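PDB 6EU9: retinoic acid receptor from Platynereis dumerilii, which binds all-trans retinoic acid through its ligand-binding domain and probably acts as a ligand-sensing transcription factor of the nuclear receptor family. Local coordinates for residues Gly125-Thr128 against Pro129-Phe132. Sequence-based numbering, arbitrary orientation.
Sequences GTLT and PTIF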
ATOM      1  N   GLY A 125      -2.750  24.887 -18.763  1.00 78.40           N
ATOM      2  CA  GLY A 125      -3.610  25.023 -19.927  1.00 69.14           C
ATOM      3  C   GLY A 125      -5.051  25.386 -19.618  1.00 64.98           C
ATOM      4  O   GLY A 125      -5.268  26.389 -18.930  1.00 63.73           O
ATOM      5  N   THR A 126      -6.004  24.567 -20.076  1.00 63.19           N
ATOM      6  CA  THR A 126      -7.426  24.949 -19.980  1.00 66.54           C
ATOM      7  C   THR A 126      -7.997  24.789 -18.553  1.00 65.05           C
ATOM      8  O   THR A 126      -9.051  25.338 -18.233  1.00 68.60           O
ATOM      9  CB  THR A 126      -8.358  24.191 -20.972  1.00 70.40           C
ATOM     10  OG1 THR A 126      -7.635  23.491 -22.004  1.00 71.00           O
ATOM     11  CG2 THR A 126      -9.383  25.173 -21.553  1.00 69.05           C
ATOM     12  N   LEU A 127      -7.289  24.039 -17.710  1.00 53.77           N
ATOM     13  CA  LEU A 127      -7.709  23.826 -16.341  1.00 47.36           C
ATOM     14  C   LEU A 127      -7.464  25.030 -15.465  1.00 46.44           C
ATOM     15  O   LEU A 127      -8.232  25.311 -14.518  1.00 46.08           O
ATOM     16  CB  LEU A 127      -6.941  22.650 -15.718  1.00 52.24           C
ATOM     17  CG  LEU A 127      -7.483  21.244 -15.502  1.00 48.77           C
ATOM     18  CD1 LEU A 127      -6.629  20.647 -14.425  1.00 48.11           C
ATOM     19  CD2 LEU A 127      -8.936  21.210 -15.085  1.00 46.35           C
ATOM     20  N   THR A 128      -6.385  25.745 -15.766  1.00 41.25           N
ATOM     21  CA  THR A 128      -5.896  26.910 -14.996  1.00 43.44           C
ATOM     22  C   THR A 128      -6.984  27.875 -14.494  1.00 42.23           C
ATOM     23  O   THR A 128      -6.986  28.236 -13.322  1.00 46.22           O
ATOM     24  CB  THR A 128      -4.887  27.767 -15.802  1.00 45.77           C
ATOM     25  OG1 THR A 128      -4.251  26.992 -16.814  1.00 53.24           O
ATOM     26  CG2 THR A 128      -3.872  28.341 -14.914  1.00 41.77           C
ATOM     27  N   PRO A 129      -7.928  28.245 -15.364  1.00 38.80           N
ATOM     28  CA  PRO A 129      -8.991  29.059 -14.816  1.00 38.95           C
ATOM     29  C   PRO A 129      -9.773  28.349 -13.719  1.00 36.61           C
ATOM     30  O   PRO A 129     -10.053  28.921 -12.702  1.00 32.92           O
ATOM     31  CB  PRO A 129      -9.871  29.395 -16.035  1.00 41.34           C
ATOM     32  CG  PRO A 129      -9.465  28.417 -17.122  1.00 42.60           C
ATOM     33  CD  PRO A 129      -8.160  27.805 -16.749  1.00 38.34           C
ATOM     34  N   THR A 130     -10.114  27.107 -13.936  1.00 39.36           N
ATOM     35  CA  THR A 130     -10.946  26.366 -12.963  1.00 42.56           C
ATOM     36  C   THR A 130     -10.193  26.079 -11.638  1.00 39.43           C
ATOM     37  O   THR A 130     -10.790  26.082 -10.579  1.00 39.16           O
ATOM     38  CB  THR A 130     -11.504  25.104 -13.626  1.00 47.44           C
ATOM     39  OG1 THR A 130     -10.526  24.667 -14.613  1.00 51.03           O
ATOM     40  CG2 THR A 130     -12.731  25.524 -14.423  1.00 51.00           C
ATOM     41  N   ILE A 131      -8.867  25.930 -11.738  1.00 34.44           N
ATOM     42  CA  ILE A 131      -8.048  25.763 -10.555  1.00 36.24           C
ATOM     43  C   ILE A 131      -8.001  26.991  -9.690  1.00 37.54           C
ATOM     44  O   ILE A 131      -8.182  26.911  -8.468  1.00 35.10           O
ATOM     45  CB  ILE A 131      -6.639  25.308 -10.889  1.00 40.46           C
ATOM     46  CG1 ILE A 131      -6.719  23.811 -11.343  1.00 43.47           C
ATOM     47  CG2 ILE A 131      -5.744  25.423  -9.679  1.00 38.55           C
ATOM     48  CD1 ILE A 131      -5.395  23.201 -11.673  1.00 46.82           C
ATOM     49  N   PHE A 132      -7.825  28.135 -10.352  1.00 38.95           N
ATOM     50  CA  PHE A 132      -7.728  29.398  -9.687  1.00 32.82           C
ATOM     51  C   PHE A 132      -9.059  29.821  -9.104  1.00 31.08           C
ATOM     52  O   PHE A 132      -9.123  30.413  -8.022  1.00 28.01           O
ATOM     53  CB  PHE A 132      -7.223  30.426 -10.677  1.00 35.37           C
ATOM     54  CG  PHE A 132      -5.734  30.523 -10.762  1.00 35.42           C
ATOM     55  CD1 PHE A 132      -5.054  29.790 -11.654  1.00 36.86           C
ATOM     56  CD2 PHE A 132      -5.021  31.433  -9.973  1.00 37.52           C
ATOM     57  CE1 PHE A 132      -3.648  29.875 -11.739  1.00 39.10           C
ATOM     58  CE2 PHE A 132      -3.643  31.500 -10.059  1.00 38.34           C
ATOM     59  CZ  PHE A 132      -2.956  30.772 -10.979  1.00 36.21           C
TER
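Ile131 N donates to Leu127 O (2.9 Å) and Phe132 N to Thr128 O (3.1 Å), the i to i+4 bonds that open the first turn of helix 128-141 in the helical nuclear receptor ligand-binding domain. Pro129 suits this first turn, where its lack of an N-H costs no helical bond and its ring holds phi at -61°. Thr130 OG1 also approaches Leu127 O, probably as a second donor, although it is modelled too close for the bond to be certain. Leu127 CD1 meets Ile131 CD1 at 4.0 Å, two branched aliphatic chains crossing at a slant and well suited to their buried positions. Thr128 and Phe132 instead run side by side, the methyl CG2 lying 3.5 Å from ring atom CE1. Around this turn, Leu127 rests on Lys212 and Arg216 of helix 195-222, whereas the broad, flat ring of Phe132 suits a buried place where it can touch Thr128, helix 116-121 and strand 105-107 together. With an alanine in place of Phe132, the Thr128 methyl would probably lose its aromatic neighbour and a gap would open beside Leu119 and Met106. At the ring edge, in plane, Thr128 O sits 3.0 Å from Phe132 CD1.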